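Local structure of glycosaminoglycan xylosylkinase (Hydra vulgaris, 5XOM) at residues F271-A276 with K299-P304; N303-E308 with T357-L362. The protein probably phosphorylates the xylose of the glycosaminoglycan linkage region of proteoglycans, as a kinase of the Fam20 family. One frame throughout, in Å; residues are numbered along the deposited sequence.

Interaction 1: residues F271-A276 with K299-P304; sequences FLIGNA and KSFGNP
Ile273 meets Phe301 through both backbone and side chain. A direct backbone hydrogen bond runs from Phe301 N to Ile273 O at 2.8 Å, with an N-H...O angle of 166°, the donor lying nearly along the C=O axis. Phe301 CG lies beside its backbone N, anti to the carbonyl carbon (chi1 -63°), and the ring folds back over the same oxygen, which sits 3.9 Å above the ring plane, over its centre. A weaker polar contact adds to this: Asn275 CA offers its hydrogen to Lys299 O, 3.4 Å away.

Apolar contact is made where the two side chains cross at about a right angle, Ile273 CG2 reaching Phe301 CZ at 3.7 Å, while Ile273 CG1 packs on Ser300 CB. Gly274, with phi at 80°, is the C-prime residue of the Schellman motif that ends helix 259-273. In this kinase-like fold the chain leaving that helix probably corresponds to the catalytic loop, and 299-304 to the stretch following the metal-binding loop.

Two waters bridge the backbones: one donates to Gly274 O (2.8 Å) and accepts from Gly302 N, the other donates to Lys299 O (2.7 Å) and accepts from Ala276 N. Lys299 NZ turns elsewhere, to Tyr126 O and Asp277, and Ser300 OG bonds to Asn297 O.

Interaction 2: residues N303-E308 with T357-L362; sequences NPFVDE and TSDHLL
Pro304 packs against His360 in a CH-pi contact, its CB 3.7 Å from the centroid of the imidazole and 22° off the ring normal. That places CB over one face but shifted toward the rim on the ND1 side. Farther round the proline, CD comes to 3.4 Å from His360 CE1. A chi1 of -73° sets His360 CG beside the backbone N, anti to the carbonyl carbon, and the ring is then turned about CB-CG to lay a face against Pro304.

Further van der Waals contacts involve Asp359, the residue before His360. Asp359 CB lies 3.8 Å from Pro304 CB, and Asp359 OD2 approaches Phe305 CZ at 4.0 Å, with ring and carboxylate planes 53° apart. Pro304 CG also stands over the centre of the Phe305 ring, so the proline touches two aromatic faces.

The polar links between the segments pass through water. One water donates to both Pro304 O and Asp359 O, each at 2.7 Å from it; Pro304 O has a second donor in Arg366 NH2. Another water lies in the imidazole plane, 2.9 Å from His360 ND1, and donates weakly to Asn303 O.

Local bonds shape each partner. Asn303 OD1 accepts from Phe305 N at 2.7 Å in an Asx turn around Pro304, and Thr357, the N-cap of helix 358-382, accepts weakly from His360 N. An alanine at His360 would probably open a gap beside Pro304 and leave the water near Asn303 O without its ring partner. Proline and imidazole thus meet in a largely dispersive CH-pi contact, with water supplying the polar connections at the helix start.

Overall arrangement
Helix 259-273 ends within 271-276, and the chain then passes through strands 280-286 and 289-292 before returning at 299-304, where interaction 1 closes a loop of 22 intervening residues. Interaction 2 begins on the same turn, sharing Asn303 and Pro304. Its longer loop takes in helices 313-318, 323-334 and 339-347 and closes at the start of helix 358-382. The two loops are consecutive, neither nested nor crossed beyond the shared pair. They touch directly, Phe301 O lying 3.3 Å from His360 CE1. Arg367 of helix 358-382 bonds to Leu272 O and Asp307. Through the two contacts, the loop after strand 289-292 ties the C-terminal end of helix 259-273 to the N-terminal start of helix 358-382.

Interaction 1: residues F271-A276 with K299-P304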
# COMPACT_ATOMS: atom_id res chain seq x y z
N PHE A 271 -2.23 2.40 -28.11
CA PHE A 271 -1.82 3.47 -29.02
C PHE A 271 -0.58 4.19 -28.50
O PHE A 271 0.30 4.54 -29.29
CB PHE A 271 -2.97 4.45 -29.22
CG PHE A 271 -2.57 5.72 -29.94
CD1 PHE A 271 -2.24 5.70 -31.29
CD2 PHE A 271 -2.48 6.91 -29.25
CE1 PHE A 271 -1.87 6.88 -31.94
CE2 PHE A 271 -2.09 8.08 -29.90
CZ PHE A 271 -1.79 8.06 -31.23
N LEU A 272 -0.50 4.43 -27.19
CA LEU A 272 0.68 5.13 -26.65
C LEU A 272 1.95 4.30 -26.82
O LEU A 272 3.02 4.86 -27.08
CB LEU A 272 0.48 5.50 -25.18
CG LEU A 272 -0.73 6.35 -24.84
CD1 LEU A 272 -1.09 6.18 -23.37
CD2 LEU A 272 -0.47 7.81 -25.22
N ILE A 273 1.87 2.98 -26.65
CA ILE A 273 3.06 2.15 -26.77
C ILE A 273 3.30 1.65 -28.18
O ILE A 273 4.37 1.08 -28.45
CB ILE A 273 3.02 0.97 -25.77
CG1 ILE A 273 1.91 -0.02 -26.14
CG2 ILE A 273 2.85 1.49 -24.35
CD1 ILE A 273 1.86 -1.24 -25.22
N GLY A 274 2.37 1.86 -29.10
CA GLY A 274 2.54 1.41 -30.47
C GLY A 274 2.25 -0.06 -30.69
O GLY A 274 2.83 -0.66 -31.60
N ASN A 275 1.37 -0.65 -29.88
CA ASN A 275 1.01 -2.06 -30.00
C ASN A 275 -0.20 -2.16 -30.93
O ASN A 275 -1.34 -1.92 -30.51
CB ASN A 275 0.71 -2.67 -28.63
CG ASN A 275 0.18 -4.10 -28.72
OD1 ASN A 275 -0.55 -4.56 -27.84
ND2 ASN A 275 0.56 -4.81 -29.77
N ALA A 276 0.04 -2.54 -32.18
CA ALA A 276 -1.01 -2.72 -33.16
C ALA A 276 -1.42 -4.18 -33.31
O ALA A 276 -2.07 -4.53 -34.30
CB ALA A 276 -0.58 -2.16 -34.51
N LYS A 299 4.88 -6.39 -28.41
CA LYS A 299 5.00 -5.95 -29.80
C LYS A 299 4.68 -4.46 -29.88
O LYS A 299 3.73 -4.00 -30.52
CB LYS A 299 4.09 -6.78 -30.70
CG LYS A 299 4.57 -6.78 -32.15
CD LYS A 299 5.49 -7.96 -32.44
CE LYS A 299 4.71 -9.25 -32.49
NZ LYS A 299 3.73 -9.20 -33.60
N SER A 300 5.55 -3.71 -29.22
CA SER A 300 5.37 -2.28 -29.07
C SER A 300 6.74 -1.63 -29.05
O SER A 300 7.77 -2.32 -29.07
CB SER A 300 4.54 -1.97 -27.81
OG SER A 300 5.14 -2.51 -26.65
N PHE A 301 6.75 -0.30 -29.04
CA PHE A 301 7.98 0.49 -29.11
C PHE A 301 8.90 -0.03 -30.22
O PHE A 301 10.11 -0.21 -30.04
CB PHE A 301 8.70 0.52 -27.76
CG PHE A 301 7.89 1.18 -26.67
CD1 PHE A 301 7.76 2.57 -26.62
CD2 PHE A 301 7.27 0.42 -25.68
CE1 PHE A 301 7.02 3.18 -25.61
CE2 PHE A 301 6.53 1.03 -24.67
CZ PHE A 301 6.40 2.41 -24.64
N GLY A 302 8.31 -0.27 -31.40
CA GLY A 302 9.07 -0.68 -32.56
C GLY A 302 9.54 0.50 -33.41
O GLY A 302 10.59 0.41 -34.04
N ASN A 303 8.79 1.61 -33.40
CA ASN A 303 9.18 2.77 -34.20
C ASN A 303 8.74 4.05 -33.49
O ASN A 303 7.54 4.31 -33.36
CB ASN A 303 8.60 2.71 -35.62
CG ASN A 303 9.02 3.90 -36.49
OD1 ASN A 303 9.42 4.97 -36.01
ND2 ASN A 303 9.02 3.67 -37.79
N PRO A 304 9.68 4.86 -33.02
CA PRO A 304 9.32 6.06 -32.25
C PRO A 304 8.85 7.22 -33.11
O PRO A 304 8.47 8.26 -32.56
CB PRO A 304 10.65 6.42 -31.56
CG PRO A 304 11.68 5.98 -32.57
CD PRO A 304 11.14 4.73 -33.21
O HOH W 1 5.52 -1.11 -32.16
O HOH W 2 2.50 -4.02 -32.93

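Interaction 2: residues N303-E308 with T357-L362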
# COMPACT_ATOMS: atom_id res chain seq x y z
N ASN A 303 8.79 1.61 -33.40
CA ASN A 303 9.18 2.77 -34.20
C ASN A 303 8.74 4.05 -33.49
O ASN A 303 7.54 4.31 -33.36
CB ASN A 303 8.60 2.71 -35.62
CG ASN A 303 9.02 3.90 -36.49
OD1 ASN A 303 9.42 4.97 -36.01
ND2 ASN A 303 9.02 3.67 -37.79
N PRO A 304 9.68 4.86 -33.02
CA PRO A 304 9.32 6.06 -32.25
C PRO A 304 8.85 7.22 -33.11
O PRO A 304 8.47 8.26 -32.56
CB PRO A 304 10.65 6.42 -31.56
CG PRO A 304 11.68 5.98 -32.57
CD PRO A 304 11.14 4.73 -33.21
N PHE A 305 8.88 7.09 -34.44
CA PHE A 305 8.56 8.20 -35.33
C PHE A 305 7.18 8.08 -35.96
O PHE A 305 6.72 9.03 -36.60
CB PHE A 305 9.62 8.33 -36.44
CG PHE A 305 11.04 8.34 -35.91
CD1 PHE A 305 11.46 9.31 -35.03
CD2 PHE A 305 11.96 7.40 -36.36
CE1 PHE A 305 12.76 9.31 -34.54
CE2 PHE A 305 13.27 7.40 -35.89
CZ PHE A 305 13.67 8.37 -34.98
N VAL A 306 6.52 6.94 -35.80
CA VAL A 306 5.23 6.67 -36.43
C VAL A 306 4.19 6.47 -35.34
O VAL A 306 4.43 5.74 -34.37
CB VAL A 306 5.30 5.44 -37.36
CG1 VAL A 306 3.93 5.12 -37.94
CG2 VAL A 306 6.33 5.66 -38.47
N ASP A 307 3.04 7.11 -35.51
CA ASP A 307 1.90 6.95 -34.62
C ASP A 307 0.77 6.32 -35.44
O ASP A 307 0.24 6.97 -36.35
CB ASP A 307 1.49 8.28 -34.01
CG ASP A 307 2.69 9.11 -33.54
OD1 ASP A 307 2.72 10.34 -33.75
OD2 ASP A 307 3.62 8.51 -32.95
N GLU A 308 0.41 5.08 -35.11
CA GLU A 308 -0.62 4.36 -35.89
C GLU A 308 -1.97 4.66 -35.25
O GLU A 308 -2.42 3.98 -34.31
CB GLU A 308 -0.33 2.87 -35.95
CG GLU A 308 0.99 2.50 -36.62
CD GLU A 308 0.87 2.31 -38.13
OE1 GLU A 308 1.86 1.95 -38.77
OE2 GLU A 308 -0.23 2.50 -38.67
N THR A 357 14.73 4.40 -25.49
CA THR A 357 15.46 5.56 -25.97
C THR A 357 14.64 6.82 -25.75
O THR A 357 13.41 6.78 -25.60
CB THR A 357 15.76 5.44 -27.47
OG1 THR A 357 14.52 5.35 -28.19
CG2 THR A 357 16.60 4.20 -27.76
N SER A 358 15.32 7.96 -25.75
CA SER A 358 14.60 9.22 -25.57
C SER A 358 13.61 9.47 -26.70
O SER A 358 12.63 10.20 -26.49
CB SER A 358 15.59 10.38 -25.45
OG SER A 358 16.44 10.44 -26.58
N ASP A 359 13.83 8.89 -27.88
CA ASP A 359 12.88 9.06 -28.97
C ASP A 359 11.56 8.34 -28.70
O ASP A 359 10.49 8.85 -29.05
CB ASP A 359 13.48 8.57 -30.30
CG ASP A 359 14.64 9.44 -30.79
OD1 ASP A 359 14.61 10.66 -30.59
OD2 ASP A 359 15.56 8.89 -31.46
N HIS A 360 11.60 7.15 -28.10
CA HIS A 360 10.36 6.50 -27.70
C HIS A 360 9.70 7.20 -26.52
O HIS A 360 8.46 7.24 -26.44
CB HIS A 360 10.57 5.02 -27.33
CG HIS A 360 10.82 4.13 -28.52
ND1 HIS A 360 9.83 3.85 -29.44
CD2 HIS A 360 11.92 3.42 -28.89
CE1 HIS A 360 10.32 3.02 -30.35
NE2 HIS A 360 11.57 2.75 -30.03
N LEU A 361 10.49 7.75 -25.59
CA LEU A 361 9.91 8.52 -24.49
C LEU A 361 9.15 9.72 -25.02
O LEU A 361 8.01 9.97 -24.61
CB LEU A 361 11.02 8.95 -23.52
CG LEU A 361 11.57 7.77 -22.71
CD1 LEU A 361 12.88 8.11 -22.01
CD2 LEU A 361 10.52 7.32 -21.69
N LEU A 362 9.73 10.44 -25.98
CA LEU A 362 9.05 11.59 -26.54
C LEU A 362 7.89 11.18 -27.45
O LEU A 362 6.95 11.96 -27.61
CB LEU A 362 10.04 12.48 -27.30
CG LEU A 362 11.08 13.03 -26.31
CD1 LEU A 362 12.24 13.70 -27.03
CD2 LEU A 362 10.41 13.98 -25.30
O HOH W 3 7.00 3.69 -30.06
O HOH W 4 9.73 10.24 -31.19